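Local coordinates for protein serine protease inhibitor 2 (Anopheles gambiae, PDB 3PZF) that inhibits the clip-domain serine proteases CLIPB9, CLIPB10 and CLIPB4 and so restrains phenoloxidase activation and melanization in mosquito hemolymph, at residues 54-58 against 124-128; 69-74 against 304-308. One frame throughout, in Å; residues are numbered along the deposited sequence.

After helix 24-35 and strand 41-43 the chain enters helix 45-58, then the short helix 69-73. Interaction 1 closes a loop of 65 residues, bringing the end of helix 45-58 against helix 122-132. Interaction 2 starts inside that loop and closes a much longer one of 229 residues, from helix 69-73 to the segment following helix 297-302. The segments alternate along the chain, so the two loops cross rather than nest. Their centres lie about 16 Å apart, with helix 45-58 as the common element: Tyr56 CA packs 3.6 Å from Leu74 CD1, and Ile55 CG2 lies 3.7 Å from Ile308 CG2. Together they set helix 122-132, helix 69-73 and the loop after helix 297-302 around the C-terminal end of helix 45-58.

Interaction 1. Residues 54-58 against 124-128; sequences LIYEA and YQQIA
This is an antiparallel helix-helix packing in the helical part of the serpin fold. The last turn of helix 45-58 runs beside helix 122-132 with their N-to-C directions at 153° and their axes 11.0 Å apart, a spacing filled largely by the Tyr124 side chain. Both segments have helical backbone angles, flattening slightly at Ala58 (phi/psi -80/-19), where the first helix ends. The register pairs Leu54 with Ala128 (CA to CA 7.0 Å) and Ala58 with Tyr124 (7.4 Å).

Begin at Leu54, an m,t rotamer whose CD2 rests 3.9 Å from Ala128 CB. Its carbonyl has two donors: within the helix Ala58 N binds Leu54 O at 3.0 Å, and from across the gap Tyr124 OH donates to Leu54 O at 2.7 Å. Tyr124 gets there with chi1 near 180° and chi2 at 84°, which lays the ring across the gap. Phe112 of strand 105-115 touches both Leu54 and Tyr124.

Ile55 and Tyr56 point their CA-to-CB bonds away from helix 122-132, whereas that of Glu57 points toward it. The Glu57 CB passes 3.9 Å from Tyr124 CE1, and its carbonyl carbon sits at the ring edge. Its carboxylate skirts Ile127, with Glu57 OE2 3.9 Å from Ile127 CG2, but takes its polar partners elsewhere: OE2 is salt-bridged to Arg87 and hydrogen-bonded to Tyr132, further along helix 122-132. Ala58 finishes the contact against the tyrosine ring, its N 3.7 Å and its CB 3.8 Å from Tyr124 CE1.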
ATOM      1  N   LEU A  54       8.137   8.647 -10.414  1.00 20.00           N
ATOM      2  CA  LEU A  54       7.789   8.949 -11.836  1.00 18.10           C
ATOM      3  C   LEU A  54       7.653  10.446 -12.054  1.00 23.35           C
ATOM      4  O   LEU A  54       8.047  10.985 -13.090  1.00 21.55           O
ATOM      5  CB  LEU A  54       6.507   8.235 -12.235  1.00 17.63           C
ATOM      6  CG  LEU A  54       6.699   6.728 -12.493  1.00 23.48           C
ATOM      7  CD1 LEU A  54       5.352   6.023 -12.376  1.00 23.89           C
ATOM      8  CD2 LEU A  54       7.358   6.447 -13.879  1.00 21.92           C
ATOM      9  N   ILE A  55       7.090  11.131 -11.083  1.00 22.93           N
ATOM     10  CA  ILE A  55       6.929  12.561 -11.194  1.00 23.03           C
ATOM     11  C   ILE A  55       8.285  13.239 -11.132  1.00 23.65           C
ATOM     12  O   ILE A  55       8.540  14.194 -11.888  1.00 23.74           O
ATOM     13  CB  ILE A  55       5.990  13.102 -10.100  1.00 25.75           C
ATOM     14  CG1 ILE A  55       4.558  12.630 -10.392  1.00 21.31           C
ATOM     15  CG2 ILE A  55       6.064  14.621 -10.052  1.00 27.77           C
ATOM     16  CD1 ILE A  55       3.534  12.912  -9.256  1.00 22.48           C
ATOM     17  N   TYR A  56       9.162  12.738 -10.261  1.00 22.01           N
ATOM     18  CA  TYR A  56      10.558  13.184 -10.226  1.00 24.35           C
ATOM     19  C   TYR A  56      11.247  13.028 -11.585  1.00 25.11           C
ATOM     20  O   TYR A  56      11.877  13.956 -12.067  1.00 26.67           O
ATOM     21  CB  TYR A  56      11.315  12.419  -9.129  1.00 22.78           C
ATOM     22  CG  TYR A  56      12.732  12.900  -8.889  1.00 27.45           C
ATOM     23  CD1 TYR A  56      12.973  14.072  -8.191  1.00 31.26           C
ATOM     24  CD2 TYR A  56      13.816  12.162  -9.334  1.00 33.71           C
ATOM     25  CE1 TYR A  56      14.277  14.495  -7.943  1.00 36.71           C
ATOM     26  CE2 TYR A  56      15.121  12.584  -9.102  1.00 38.03           C
ATOM     27  CZ  TYR A  56      15.338  13.749  -8.404  1.00 42.66           C
ATOM     28  OH  TYR A  56      16.625  14.181  -8.159  1.00 48.09           O
ATOM     29  N   GLU A  57      11.092  11.866 -12.217  1.00 23.02           N
ATOM     30  CA  GLU A  57      11.678  11.598 -13.530  1.00 24.46           C
ATOM     31  C   GLU A  57      11.137  12.561 -14.598  1.00 22.95           C
ATOM     32  O   GLU A  57      11.866  12.931 -15.535  1.00 23.86           O
ATOM     33  CB  GLU A  57      11.362  10.149 -13.941  1.00 23.13           C
ATOM     34  CG  GLU A  57      12.174   9.086 -13.156  1.00 24.64           C
ATOM     35  CD  GLU A  57      13.469   8.677 -13.854  1.00 27.28           C
ATOM     36  OE1 GLU A  57      13.962   9.418 -14.776  1.00 29.90           O
ATOM     37  OE2 GLU A  57      14.004   7.604 -13.477  1.00 27.62           O
ATOM     38  N   ALA A  58       9.888  12.980 -14.435  1.00 22.34           N
ATOM     39  CA  ALA A  58       9.245  13.862 -15.433  1.00 23.77           C
ATOM     40  C   ALA A  58       9.658  15.307 -15.255  1.00 31.65           C
ATOM     41  O   ALA A  58       9.487  16.124 -16.154  1.00 25.84           O
ATOM     42  CB  ALA A  58       7.738  13.776 -15.312  1.00 22.73           C
ATOM     43  N   TYR A 124      10.491   9.103 -22.316  1.00 33.16           N
ATOM     44  CA  TYR A 124       9.803   8.988 -21.010  1.00 30.02           C
ATOM     45  C   TYR A 124       8.920   7.736 -20.919  1.00 34.40           C
ATOM     46  O   TYR A 124       8.943   7.032 -19.917  1.00 30.72           O
ATOM     47  CB  TYR A 124       8.951  10.233 -20.692  1.00 31.49           C
ATOM     48  CG  TYR A 124       8.423  10.176 -19.269  1.00 26.23           C
ATOM     49  CD1 TYR A 124       9.211  10.604 -18.204  1.00 27.02           C
ATOM     50  CD2 TYR A 124       7.173   9.648 -18.989  1.00 23.83           C
ATOM     51  CE1 TYR A 124       8.758  10.520 -16.884  1.00 25.65           C
ATOM     52  CE2 TYR A 124       6.710   9.576 -17.674  1.00 21.67           C
ATOM     53  CZ  TYR A 124       7.515  10.004 -16.633  1.00 22.08           C
ATOM     54  OH  TYR A 124       7.081   9.910 -15.334  1.00 20.98           O
ATOM     55  N   GLN A 125       8.123   7.452 -21.947  1.00 33.24           N
ATOM     56  CA  GLN A 125       7.340   6.220 -21.949  1.00 34.07           C
ATOM     57  C   GLN A 125       8.303   5.037 -21.772  1.00 34.41           C
ATOM     58  O   GLN A 125       8.031   4.121 -21.011  1.00 36.15           O
ATOM     59  CB  GLN A 125       6.496   6.101 -23.242  1.00 37.68           C
ATOM     60  CG  GLN A 125       5.664   4.798 -23.350  1.00 46.85           C
ATOM     61  CD  GLN A 125       4.194   4.940 -22.919  1.00 54.88           C
ATOM     62  OE1 GLN A 125       3.462   5.812 -23.411  1.00 45.02           O
ATOM     63  NE2 GLN A 125       3.750   4.052 -22.043  1.00 45.83           N
ATOM     64  N   GLN A 126       9.458   5.077 -22.436  1.00 36.56           N
ATOM     65  CA  GLN A 126      10.468   4.018 -22.294  1.00 34.23           C
ATOM     66  C   GLN A 126      10.913   3.790 -20.842  1.00 38.53           C
ATOM     67  O   GLN A 126      10.843   2.663 -20.334  1.00 36.77           O
ATOM     68  CB  GLN A 126      11.701   4.335 -23.157  1.00 37.28           C
ATOM     69  N   ILE A 127      11.399   4.839 -20.182  1.00 32.06           N
ATOM     70  CA  ILE A 127      11.834   4.709 -18.784  1.00 31.30           C
ATOM     71  C   ILE A 127      10.684   4.264 -17.893  1.00 27.96           C
ATOM     72  O   ILE A 127      10.847   3.428 -17.009  1.00 28.27           O
ATOM     73  CB  ILE A 127      12.381   6.040 -18.246  1.00 35.21           C
ATOM     74  CG1 ILE A 127      13.655   6.433 -19.004  1.00 43.58           C
ATOM     75  CG2 ILE A 127      12.719   5.924 -16.769  1.00 46.80           C
ATOM     76  CD1 ILE A 127      14.628   5.323 -19.122  1.00 41.18           C
ATOM     77  N   ALA A 128       9.507   4.817 -18.116  1.00 27.73           N
ATOM     78  CA  ALA A 128       8.377   4.510 -17.248  1.00 26.23           C
ATOM     79  C   ALA A 128       8.054   3.018 -17.309  1.00 28.54           C
ATOM     80  O   ALA A 128       7.895   2.381 -16.272  1.00 24.90           O
ATOM     81  CB  ALA A 128       7.164   5.346 -17.638  1.00 29.02           C
TER

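Interaction 2. Residues 69-74 against 304-308; sequences NTKREL and GIREI
A single carboxylate oxygen, Glu73 OE1, gathers two consecutive backbone amides: Glu307 N donates to Glu73 OE1 at 2.9 Å (N-H...O 171°) and Arg306 N at 3.0 Å (161°). A water extends the set to a third residue, giving a proton to Glu73 OE1 at 2.5 Å and accepting one from Ile308 N at 3.2 Å. The CA-to-CB bond of Glu73 points toward the loop, and an m,t rotamer carries the carboxylate to the amides. Side chain to backbone, this fastens the loop after helix 297-302 to helix 69-73 in the helical part of the serpin fold.

Build 69-73 as a short helix with Glu73 N on Asn69 O (2.9 Å) and Leu74 N on Thr70 O (3.0 Å); Leu74 (phi/psi -74/20) is the first residue to depart from it. Across from it, Gly304 (105/2) is the C-prime residue of the Schellman motif ending helix 297-302. Ile305 is extended (-97/93), Arg306 sits at -125/-35, and a 3-10 segment starts with Glu307. Thr70 and Glu307 pair with CA atoms 5.4 Å apart, Glu73 and Ile305 with 5.9 Å.

Glu307, chi1 t, lies along the start of the helix: its CG is 3.0 Å from Thr70 OG1 and its OE1 3.2 Å from Asn69 CB. Apolar contacts follow: Thr70 CG2 meets Ile308 CG2 at 3.9 Å, while Leu74 places CD2 4.0 Å from Ile305 CG2 and CD1 4.3 Å from Ile308 CG2. On helix 45-58, Ile305 touches Leu52, Ile308 touches Ile55, and Lys71 and Leu74 touch Tyr56, so helix 69-73 and the loop both pack against it.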
ATOM      1  N   ASN A  69      12.518  23.240  -5.643  1.00 69.94           N
ATOM      2  CA  ASN A  69      11.763  22.731  -4.504  1.00 70.58           C
ATOM      3  C   ASN A  69      11.123  21.383  -4.798  1.00 62.12           C
ATOM      4  O   ASN A  69      10.854  20.617  -3.881  1.00 64.65           O
ATOM      5  CB  ASN A  69      10.702  23.733  -4.055  1.00 77.03           C
ATOM      6  CG  ASN A  69      11.066  24.421  -2.757  1.00 81.75           C
ATOM      7  OD1 ASN A  69      12.118  24.158  -2.172  1.00 91.14           O
ATOM      8  ND2 ASN A  69      10.199  25.314  -2.301  1.00 73.75           N
ATOM      9  N   THR A  70      10.875  21.089  -6.073  1.00 56.43           N
ATOM     10  CA  THR A  70      10.377  19.768  -6.456  1.00 42.26           C
ATOM     11  C   THR A  70      11.452  18.705  -6.212  1.00 49.56           C
ATOM     12  O   THR A  70      11.232  17.747  -5.476  1.00 50.39           O
ATOM     13  CB  THR A  70      10.004  19.714  -7.933  1.00 52.36           C
ATOM     14  OG1 THR A  70       8.821  20.488  -8.159  1.00 58.62           O
ATOM     15  CG2 THR A  70       9.766  18.260  -8.368  1.00 56.54           C
ATOM     16  N   LYS A  71      12.616  18.872  -6.841  1.00 45.68           N
ATOM     17  CA  LYS A  71      13.722  17.946  -6.609  1.00 51.06           C
ATOM     18  C   LYS A  71      13.946  17.781  -5.116  1.00 44.13           C
ATOM     19  O   LYS A  71      14.098  16.669  -4.623  1.00 43.05           O
ATOM     20  CB  LYS A  71      15.017  18.427  -7.277  1.00 47.66           C
ATOM     21  CG  LYS A  71      16.225  17.534  -6.960  1.00 54.58           C
ATOM     22  CD  LYS A  71      17.449  17.889  -7.794  1.00 59.83           C
ATOM     23  CE  LYS A  71      18.505  16.799  -7.698  1.00 60.10           C
ATOM     24  NZ  LYS A  71      19.712  17.144  -8.486  1.00 72.21           N
ATOM     25  N   ARG A  72      13.942  18.899  -4.401  1.00 55.73           N
ATOM     26  CA  ARG A  72      14.229  18.911  -2.973  1.00 60.52           C
ATOM     27  C   ARG A  72      13.209  18.133  -2.170  1.00 60.67           C
ATOM     28  O   ARG A  72      13.576  17.355  -1.298  1.00 61.89           O
ATOM     29  CB  ARG A  72      14.290  20.354  -2.459  1.00 71.98           C
ATOM     30  N   GLU A  73      11.925  18.341  -2.458  1.00 61.57           N
ATOM     31  CA  GLU A  73      10.852  17.748  -1.656  1.00 58.73           C
ATOM     32  C   GLU A  73      10.691  16.256  -1.929  1.00 57.75           C
ATOM     33  O   GLU A  73      10.371  15.497  -1.027  1.00 56.19           O
ATOM     34  CB  GLU A  73       9.512  18.462  -1.907  1.00 53.80           C
ATOM     35  CG  GLU A  73       9.378  19.803  -1.196  1.00 57.98           C
ATOM     36  CD  GLU A  73       8.161  20.601  -1.639  1.00 56.68           C
ATOM     37  OE1 GLU A  73       7.325  20.070  -2.406  1.00 42.89           O
ATOM     38  OE2 GLU A  73       8.045  21.770  -1.218  1.00 61.29           O
ATOM     39  N   LEU A  74      10.901  15.833  -3.172  1.00 52.57           N
ATOM     40  CA  LEU A  74      10.743  14.424  -3.513  1.00 50.15           C
ATOM     41  C   LEU A  74      11.925  13.615  -2.956  1.00 60.21           C
ATOM     42  O   LEU A  74      12.181  12.494  -3.391  1.00 46.76           O
ATOM     43  CB  LEU A  74      10.622  14.254  -5.037  1.00 46.36           C
ATOM     44  CG  LEU A  74       9.434  14.980  -5.679  1.00 44.57           C
ATOM     45  CD1 LEU A  74       9.341  14.787  -7.199  1.00 48.05           C
ATOM     46  CD2 LEU A  74       8.168  14.505  -5.003  1.00 49.26           C
ATOM     47  N   GLY A 304       4.227  17.510   3.280  1.00 42.73           N
ATOM     48  CA  GLY A 304       5.306  18.363   2.789  1.00 39.97           C
ATOM     49  C   GLY A 304       5.614  18.275   1.302  1.00 48.99           C
ATOM     50  O   GLY A 304       6.534  18.936   0.811  1.00 50.01           O
ATOM     51  N   ILE A 305       4.856  17.463   0.578  1.00 40.73           N
ATOM     52  CA  ILE A 305       5.043  17.336  -0.865  1.00 38.20           C
ATOM     53  C   ILE A 305       4.043  18.248  -1.580  1.00 37.31           C
ATOM     54  O   ILE A 305       2.896  17.867  -1.826  1.00 36.81           O
ATOM     55  CB  ILE A 305       4.898  15.873  -1.304  1.00 37.09           C
ATOM     56  CG1 ILE A 305       5.923  15.017  -0.562  1.00 34.48           C
ATOM     57  CG2 ILE A 305       5.086  15.747  -2.818  1.00 33.50           C
ATOM     58  CD1 ILE A 305       5.829  13.557  -0.872  1.00 39.77           C
ATOM     59  N   ARG A 306       4.478  19.470  -1.884  1.00 39.49           N
ATOM     60  CA  ARG A 306       3.553  20.522  -2.283  1.00 42.43           C
ATOM     61  C   ARG A 306       3.901  21.154  -3.633  1.00 35.71           C
ATOM     62  O   ARG A 306       3.020  21.544  -4.393  1.00 39.71           O
ATOM     63  CB  ARG A 306       3.518  21.611  -1.195  1.00 51.29           C
ATOM     64  CG  ARG A 306       3.305  21.059   0.227  1.00 56.04           C
ATOM     65  CD  ARG A 306       3.185  22.162   1.280  1.00 63.43           C
ATOM     66  NE  ARG A 306       1.830  22.268   1.832  1.00 68.64           N
ATOM     67  CZ  ARG A 306       1.472  21.884   3.059  1.00 73.39           C
ATOM     68  NH1 ARG A 306       2.362  21.363   3.900  1.00 72.80           N
ATOM     69  NH2 ARG A 306       0.210  22.026   3.454  1.00 73.50           N
ATOM     70  N   GLU A 307       5.187  21.260  -3.926  1.00 31.00           N
ATOM     71  CA  GLU A 307       5.624  21.961  -5.144  1.00 36.62           C
ATOM     72  C   GLU A 307       5.076  21.331  -6.435  1.00 37.24           C
ATOM     73  O   GLU A 307       4.815  22.039  -7.401  1.00 37.94           O
ATOM     74  CB  GLU A 307       7.149  22.016  -5.202  1.00 43.48           C
ATOM     75  CG  GLU A 307       7.698  22.722  -6.435  1.00 58.02           C
ATOM     76  CD  GLU A 307       8.083  24.169  -6.176  1.00 75.73           C
ATOM     77  OE1 GLU A 307       9.112  24.611  -6.737  1.00 72.21           O
ATOM     78  OE2 GLU A 307       7.362  24.859  -5.419  1.00 83.72           O
ATOM     79  N   ILE A 308       4.891  20.011  -6.457  1.00 35.70           N
ATOM     80  CA  ILE A 308       4.374  19.341  -7.663  1.00 34.95           C
ATOM     81  C   ILE A 308       2.890  19.651  -7.927  1.00 33.22           C
ATOM     82  O   ILE A 308       2.364  19.374  -9.009  1.00 32.66           O
ATOM     83  CB  ILE A 308       4.570  17.811  -7.601  1.00 33.06           C
ATOM     84  CG1 ILE A 308       3.921  17.237  -6.345  1.00 35.22           C
ATOM     85  CG2 ILE A 308       6.054  17.451  -7.611  1.00 29.87           C
ATOM     86  CD1 ILE A 308       3.818  15.732  -6.372  1.00 35.52           C
TER
HETATM   87  O   HOH W   1       6.965  18.670  -4.428  1.00 39.08           O